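Local atomic coordinates of UL37 (PDB entry 4K70), a protein that serves as an inner tegument protein of pseudorabies virus, probably helping to control the trafficking of viral particles inside infected cells, and is present here as its N-terminal half. Residues P362-T365 against D366-A370; L196-R199 against Q200-E204; A402-L405 against E406-G410. All coordinates share one frame; numbering follows the deposited sequence.

Contact 1: P362-T365 against D366-A370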
loop_
_atom_site.group_PDB
_atom_site.type_symbol
_atom_site.label_atom_id
_atom_site.label_comp_id
_atom_site.label_asym_id
_atom_site.label_seq_id
_atom_site.Cartn_x
_atom_site.Cartn_y
_atom_site.Cartn_z
ATOM N N PRO A 362 -32.029 1.463 -14.189
ATOM C CA PRO A 362 -31.785 0.019 -14.299
ATOM C C PRO A 362 -31.706 -0.534 -15.721
ATOM O O PRO A 362 -31.134 -1.603 -15.889
ATOM C CB PRO A 362 -33.006 -0.589 -13.594
ATOM C CG PRO A 362 -34.082 0.427 -13.786
ATOM C CD PRO A 362 -33.373 1.744 -13.644
ATOM N N ARG A 363 -32.253 0.151 -16.722
ATOM C CA ARG A 363 -32.328 -0.463 -18.047
ATOM C C ARG A 363 -31.039 -0.284 -18.841
ATOM O O ARG A 363 -30.869 0.675 -19.594
ATOM C CB ARG A 363 -33.549 0.009 -18.836
ATOM C CG ARG A 363 -34.872 -0.264 -18.128
ATOM C CD ARG A 363 -36.070 0.247 -18.936
ATOM N NE ARG A 363 -36.232 -0.504 -20.168
ATOM C CZ ARG A 363 -36.988 -1.589 -20.271
ATOM N NH1 ARG A 363 -37.663 -2.019 -19.214
ATOM N NH2 ARG A 363 -37.087 -2.222 -21.429
ATOM N N LEU A 364 -30.136 -1.239 -18.652
ATOM C CA LEU A 364 -28.863 -1.265 -19.351
ATOM C C LEU A 364 -28.863 -2.381 -20.379
ATOM O O LEU A 364 -29.461 -3.421 -20.154
ATOM C CB LEU A 364 -27.744 -1.527 -18.351
ATOM C CG LEU A 364 -27.525 -0.438 -17.301
ATOM C CD1 LEU A 364 -26.308 -0.789 -16.448
ATOM C CD2 LEU A 364 -27.354 0.918 -17.969
ATOM N N THR A 365 -28.200 -2.160 -21.506
ATOM C CA THR A 365 -27.925 -3.242 -22.437
ATOM C C THR A 365 -26.696 -4.020 -21.960
ATOM O O THR A 365 -25.900 -3.521 -21.145
ATOM C CB THR A 365 -27.577 -2.716 -23.823
ATOM O OG1 THR A 365 -26.312 -2.036 -23.761
ATOM C CG2 THR A 365 -28.668 -1.784 -24.343
ATOM N N ASP A 366 -26.516 -5.223 -22.493
ATOM C CA ASP A 366 -25.370 -6.043 -22.094
ATOM C C ASP A 366 -24.036 -5.340 -22.375
ATOM O O ASP A 366 -23.095 -5.428 -21.577
ATOM C CB ASP A 366 -25.397 -7.411 -22.776
ATOM C CG ASP A 366 -26.488 -8.310 -22.231
ATOM O OD1 ASP A 366 -26.874 -8.151 -21.053
ATOM O OD2 ASP A 366 -26.953 -9.187 -22.983
ATOM N N ALA A 367 -23.952 -4.641 -23.505
ATOM C CA ALA A 367 -22.717 -3.942 -23.844
ATOM C C ALA A 367 -22.445 -2.800 -22.856
ATOM O O ALA A 367 -21.300 -2.528 -22.501
ATOM C CB ALA A 367 -22.770 -3.424 -25.276
ATOM N N GLN A 368 -23.510 -2.137 -22.417
ATOM C CA GLN A 368 -23.393 -1.070 -21.430
ATOM C C GLN A 368 -22.979 -1.624 -20.077
ATOM O O GLN A 368 -22.230 -0.989 -19.334
ATOM C CB GLN A 368 -24.716 -0.319 -21.308
ATOM C CG GLN A 368 -24.990 0.635 -22.480
ATOM C CD GLN A 368 -26.413 1.136 -22.484
ATOM O OE1 GLN A 368 -27.232 0.705 -21.669
ATOM N NE2 GLN A 368 -26.725 2.055 -23.406
ATOM N N ARG A 369 -23.483 -2.808 -19.757
ATOM C CA ARG A 369 -23.106 -3.505 -18.531
ATOM C C ARG A 369 -21.609 -3.771 -18.472
ATOM O O ARG A 369 -20.996 -3.605 -17.423
ATOM C CB ARG A 369 -23.855 -4.830 -18.421
ATOM C CG ARG A 369 -25.298 -4.682 -17.969
ATOM C CD ARG A 369 -26.032 -6.024 -18.039
ATOM N NE ARG A 369 -27.335 -5.919 -17.397
ATOM C CZ ARG A 369 -28.490 -5.851 -18.044
ATOM N NH1 ARG A 369 -28.520 -5.943 -19.370
ATOM N NH2 ARG A 369 -29.620 -5.744 -17.358
ATOM N N ALA A 370 -21.025 -4.176 -19.599
ATOM C CA ALA A 370 -19.584 -4.449 -19.659
ATOM C C ALA A 370 -18.761 -3.187 -19.367
ATOM O O ALA A 370 -17.729 -3.243 -18.685
ATOM C CB ALA A 370 -19.215 -4.993 -21.010
HETATM O O HOH W 1 -29.818 1.470 -21.934
#
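T365 and R369 are tied by the first main-chain bond of helix 366-385: R369 N donates to T365 O at 2.9 Å. Ahead of it the chain is irregular, with a cis peptide bond before P362 and an inverse gamma turn centred on R363, and it becomes helical from D366 onward. T365 is the N-cap. Its OG1 is held between the backbone N and the carbonyl carbon (chi1 68°), a rotation that turns the hydroxyl oxygen to the start of the helix, where it accepts from Q368 N at 3.1 Å. The return bond runs from T365 N to Q368 OE1 over 3.0 Å and is fairly straight at 166°, although the donor sits above the plane of the amide rather than on a lone pair. These reciprocal bonds make a capping box, the classic way of serving first-turn N-H groups that have no preceding helical carbonyl. The Q368 chain, extended beyond CG, crosses that of T365 at a slant, with Q368 CG 3.2 Å from T365 OG1, while OE1 also approaches L364 CD2. A water lies 2.7 Å from both R363 O and Q368 OE1 and can bridge them, though it has more acceptors within reach than protons to give. On another flank, R369 CG packs at 4.0 Å from L364 CB and its guanidinium carries L364 O over one face. R369 NH1 forms a salt bridge with D366 OD1 at 3.2 Å, its hydrogen bond weak, and NE reaches weakly to A415 O. L364 is buried against L416, whereas Q317 lies against T365, A367 and Q368.

Contact 2: L196-R199 against Q200-E204. With NA (sodium ion), chain N; NA (sodium ion), chain T.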
loop_
_atom_site.group_PDB
_atom_site.type_symbol
_atom_site.label_atom_id
_atom_site.label_comp_id
_atom_site.label_asym_id
_atom_site.label_seq_id
_atom_site.Cartn_x
_atom_site.Cartn_y
_atom_site.Cartn_z
ATOM N N LEU A 196 2.257 1.957 -16.886
ATOM C CA LEU A 196 1.365 1.296 -17.846
ATOM C C LEU A 196 0.868 2.253 -18.931
ATOM O O LEU A 196 0.812 1.883 -20.102
ATOM C CB LEU A 196 0.195 0.624 -17.129
ATOM C CG LEU A 196 0.598 -0.606 -16.302
ATOM C CD1 LEU A 196 -0.516 -1.070 -15.373
ATOM C CD2 LEU A 196 1.062 -1.735 -17.207
ATOM N N ALA A 197 0.513 3.485 -18.555
ATOM C CA ALA A 197 0.040 4.436 -19.557
ATOM C C ALA A 197 1.164 4.858 -20.505
ATOM O O ALA A 197 0.953 5.030 -21.711
ATOM C CB ALA A 197 -0.609 5.662 -18.894
ATOM N N VAL A 198 2.359 5.043 -19.951
ATOM C CA VAL A 198 3.526 5.369 -20.762
ATOM C C VAL A 198 3.782 4.299 -21.812
ATOM O O VAL A 198 4.069 4.613 -22.965
ATOM C CB VAL A 198 4.795 5.583 -19.899
ATOM C CG1 VAL A 198 6.005 5.868 -20.784
ATOM C CG2 VAL A 198 4.577 6.724 -18.924
ATOM N N ARG A 199 3.668 3.032 -21.428
ATOM C CA ARG A 199 3.860 1.969 -22.402
ATOM C C ARG A 199 2.913 2.075 -23.593
ATOM O O ARG A 199 3.317 1.808 -24.726
ATOM C CB ARG A 199 3.778 0.598 -21.742
ATOM C CG ARG A 199 5.001 0.339 -20.899
ATOM C CD ARG A 199 5.258 -1.128 -20.642
ATOM N NE ARG A 199 6.556 -1.283 -19.990
ATOM C CZ ARG A 199 7.003 -2.419 -19.463
ATOM N NH1 ARG A 199 6.251 -3.512 -19.508
ATOM N NH2 ARG A 199 8.203 -2.458 -18.889
ATOM N N GLN A 200 1.667 2.480 -23.346
ATOM C CA GLN A 200 0.693 2.656 -24.429
ATOM C C GLN A 200 1.017 3.884 -25.273
ATOM O O GLN A 200 0.913 3.851 -26.495
ATOM C CB GLN A 200 -0.728 2.784 -23.871
ATOM C CG GLN A 200 -1.225 1.541 -23.138
ATOM C CD GLN A 200 -1.260 0.321 -24.034
ATOM O OE1 GLN A 200 -0.225 -0.173 -24.474
ATOM N NE2 GLN A 200 -2.460 -0.168 -24.316
ATOM N N MET A 201 1.390 4.977 -24.617
ATOM C CA MET A 201 1.781 6.180 -25.338
ATOM C C MET A 201 2.950 5.908 -26.291
ATOM O O MET A 201 3.043 6.501 -27.363
ATOM C CB MET A 201 2.154 7.291 -24.364
ATOM C CG MET A 201 2.622 8.571 -25.036
ATOM S SD MET A 201 3.007 9.886 -23.852
ATOM C CE MET A 201 4.480 9.243 -23.044
ATOM N N GLN A 202 3.833 5.003 -25.895
ATOM C CA GLN A 202 5.045 4.717 -26.660
ATOM C C GLN A 202 4.902 3.455 -27.506
ATOM O O GLN A 202 5.880 2.952 -28.068
ATOM C CB GLN A 202 6.240 4.609 -25.707
ATOM C CG GLN A 202 6.452 5.903 -24.945
ATOM C CD GLN A 202 7.615 5.883 -23.963
ATOM O OE1 GLN A 202 8.096 4.829 -23.547
ATOM N NE2 GLN A 202 8.054 7.071 -23.570
ATOM N N ASN A 203 3.674 2.953 -27.594
ATOM C CA ASN A 203 3.398 1.738 -28.339
ATOM C C ASN A 203 3.164 2.032 -29.826
ATOM O O ASN A 203 2.084 2.495 -30.223
ATOM C CB ASN A 203 2.204 1.009 -27.720
ATOM C CG ASN A 203 1.953 -0.341 -28.354
ATOM O OD1 ASN A 203 2.479 -0.643 -29.423
ATOM N ND2 ASN A 203 1.127 -1.156 -27.705
ATOM N N GLU A 204 4.178 1.729 -30.635
ATOM C CA GLU A 204 4.208 2.080 -32.053
ATOM C C GLU A 204 3.175 1.325 -32.864
ATOM O O GLU A 204 2.948 1.641 -34.032
ATOM C CB GLU A 204 5.598 1.811 -32.645
ATOM C CG GLU A 204 6.718 2.654 -32.057
ATOM C CD GLU A 204 6.704 4.092 -32.551
ATOM O OE1 GLU A 204 5.901 4.418 -33.457
ATOM O OE2 GLU A 204 7.500 4.903 -32.030
HETATM NA NA NA N . 3.334 3.371 -35.585
HETATM NA NA NA T . -3.745 0.028 -26.131
HETATM O O HOH W 2 -4.746 -2.077 -26.952
#
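V198 CG1 stands anti to the backbone N (chi1 178°), which aims this methyl along the helix toward Q202, whose own chain runs extended beyond CG (chi2 180°). The two side chains lie alongside each other, pointing the same way, and V198 CG1 rests 3.6 Å from Q202 CD, close to all three heavy atoms of the amide group. The polar end of Q202 is fixed by another helix: NE2 donates to Q234 OE1 on helix 229-240. A looser apolar touch joins V198 CG1 to M201 CE at 4.3 Å. M201 and Q202 follow V198 by three and four positions, where helix 191-201 ends and the backbone ladder runs out. M201 N still bonds A197 O at 2.9 Å, and Q202 N reaches V198 O at 3.0 Å; the bond from Q200 N to L196 O is long and weak. Q202 is the first residue to leave helical backbone angles, and N203 N then turns back to Q200 O at 3.1 Å. N203 CB comes within 3.3 Å of R199 O, while its OD1 accepts from G205 N. V198 and A197 pack on I218 of helix 208-223, and M201 is wedged between that helix and L231. Past the helix end, E204 O binds a sodium ion at 2.4 Å, and its carboxylate forms a salt bridge with R211.

Contact 3: A402-L405 against E406-G410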
loop_
_atom_site.group_PDB
_atom_site.type_symbol
_atom_site.label_atom_id
_atom_site.label_comp_id
_atom_site.label_asym_id
_atom_site.label_seq_id
_atom_site.Cartn_x
_atom_site.Cartn_y
_atom_site.Cartn_z
ATOM N N ALA A 402 -14.126 -1.756 1.216
ATOM C CA ALA A 402 -15.116 -2.832 1.107
ATOM C C ALA A 402 -16.459 -2.468 1.742
ATOM O O ALA A 402 -17.521 -2.850 1.236
ATOM C CB ALA A 402 -14.576 -4.102 1.729
ATOM N N ASP A 403 -16.400 -1.736 2.852
ATOM C CA ASP A 403 -17.601 -1.274 3.552
ATOM C C ASP A 403 -18.445 -0.288 2.746
ATOM O O ASP A 403 -19.601 -0.064 3.086
ATOM C CB ASP A 403 -17.243 -0.610 4.893
ATOM C CG ASP A 403 -16.765 -1.605 5.941
ATOM O OD1 ASP A 403 -17.096 -2.800 5.815
ATOM O OD2 ASP A 403 -16.062 -1.188 6.900
ATOM N N THR A 404 -17.877 0.331 1.714
ATOM C CA THR A 404 -18.634 1.328 0.945
ATOM C C THR A 404 -19.338 0.708 -0.255
ATOM O O THR A 404 -20.154 1.358 -0.898
ATOM C CB THR A 404 -17.748 2.470 0.408
ATOM O OG1 THR A 404 -16.841 1.956 -0.584
ATOM C CG2 THR A 404 -16.949 3.137 1.544
ATOM N N LEU A 405 -19.015 -0.543 -0.567
ATOM C CA LEU A 405 -19.507 -1.150 -1.801
ATOM C C LEU A 405 -21.027 -1.344 -1.784
ATOM O O LEU A 405 -21.713 -1.116 -2.789
ATOM C CB LEU A 405 -18.780 -2.475 -2.088
ATOM C CG LEU A 405 -17.269 -2.335 -2.278
ATOM C CD1 LEU A 405 -16.620 -3.651 -2.694
ATOM C CD2 LEU A 405 -16.930 -1.228 -3.287
ATOM N N GLU A 406 -21.557 -1.750 -0.639
ATOM C CA GLU A 406 -22.983 -2.045 -0.553
ATOM C C GLU A 406 -23.829 -0.773 -0.637
ATOM O O GLU A 406 -24.775 -0.705 -1.424
ATOM C CB GLU A 406 -23.293 -2.851 0.711
ATOM C CG GLU A 406 -24.761 -2.930 1.069
ATOM C CD GLU A 406 -25.592 -3.547 -0.025
ATOM O OE1 GLU A 406 -25.089 -4.491 -0.684
ATOM O OE2 GLU A 406 -26.746 -3.084 -0.227
ATOM N N PRO A 407 -23.494 0.249 0.166
ATOM C CA PRO A 407 -24.262 1.491 0.008
ATOM C C PRO A 407 -24.093 2.157 -1.370
ATOM O O PRO A 407 -25.041 2.762 -1.855
ATOM C CB PRO A 407 -23.736 2.391 1.135
ATOM C CG PRO A 407 -22.491 1.732 1.631
ATOM C CD PRO A 407 -22.621 0.275 1.351
ATOM N N LEU A 408 -22.927 2.031 -1.994
ATOM C CA LEU A 408 -22.729 2.554 -3.348
ATOM C C LEU A 408 -23.431 1.752 -4.462
ATOM O O LEU A 408 -24.032 2.327 -5.372
ATOM C CB LEU A 408 -21.237 2.661 -3.668
ATOM C CG LEU A 408 -20.456 3.864 -3.135
ATOM C CD1 LEU A 408 -18.975 3.697 -3.441
ATOM C CD2 LEU A 408 -20.987 5.155 -3.745
ATOM N N TYR A 409 -23.356 0.427 -4.400
ATOM C CA TYR A 409 -23.700 -0.382 -5.561
ATOM C C TYR A 409 -24.762 -1.432 -5.349
ATOM O O TYR A 409 -25.177 -2.088 -6.312
ATOM C CB TYR A 409 -22.443 -1.042 -6.134
ATOM C CG TYR A 409 -21.377 -0.037 -6.439
ATOM C CD1 TYR A 409 -21.571 0.918 -7.423
ATOM C CD2 TYR A 409 -20.178 -0.030 -5.735
ATOM C CE1 TYR A 409 -20.606 1.846 -7.711
ATOM C CE2 TYR A 409 -19.195 0.905 -6.013
ATOM C CZ TYR A 409 -19.416 1.839 -6.995
ATOM O OH TYR A 409 -18.456 2.763 -7.287
ATOM N N GLY A 410 -25.200 -1.600 -4.107
ATOM C CA GLY A 410 -26.164 -2.645 -3.791
ATOM C C GLY A 410 -27.408 -2.578 -4.653
ATOM O O GLY A 410 -28.020 -3.595 -4.973
HETATM O O HOH W 3 -20.310 -3.382 1.479
#
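L405 and Y409, one helical turn apart, make the buried half of this contact. L405 CD2 lies 4.1 Å from Y409 CE2, the two side chains crossing at a slant, and Y409 N closes the turn on L405 O at 2.8 Å. Y409 CG is placed anti to its carbonyl carbon (chi1 -54°), which lays the ring back over the turn; its CD2 reaches 3.5 Å from L405 O, and L408 CB sits over one face, offset toward the rim. The ring's hydroxyl is fixed by a hydrogen bond with E354, while L405 and Y409 pack on V380 and V376 of helix 366-385. The other flank is more open. There T404 and L408 run side by side, and L408 CD1 comes only to 4.0 Å of T404 OG1, whose hydroxyl bonds V401 O and, weakly, R383 NH2. T404 O is nonetheless well used: L408 N donates to it at 3.1 Å, with the P407 ring atoms CG and CD close by. On the solvent side P407 and E406 are exposed, and E406 has a long, weak ion pair with K421. A water bridges the joint, donating to A402 O at 2.8 Å and accepting from E406 N, an amide in the first turn of the short helix. The arrangement, leading straight from helix 392-402 into helix 405-409, is a short connection between consecutive helices, made by a type I beta turn from A402 to L405, in an all-helical fold.

Overall arrangement
All three contacts are local, each at an end of a helix, yet their surroundings set their chemistry. Contact 2 is mostly buried and leans on packing between helices, its polar groups reaching out to other elements as helix 191-201 ends. Contact 1 lies at the surface, its centre about 33 Å from the centre of the chain, and is dominated by polar capping and charge at a helix start. Contact 3 is intermediate, pairing an apolar inner half with an exposed rim. Helix 366-385 relates contacts 1 and 3, whose centres are 20 Å apart: it starts in contact 1, and side chains of contact 3 pack on it. Contact 2 is more distant, its centre 30 Å from that of contact 1 and 33 Å from that of contact 3.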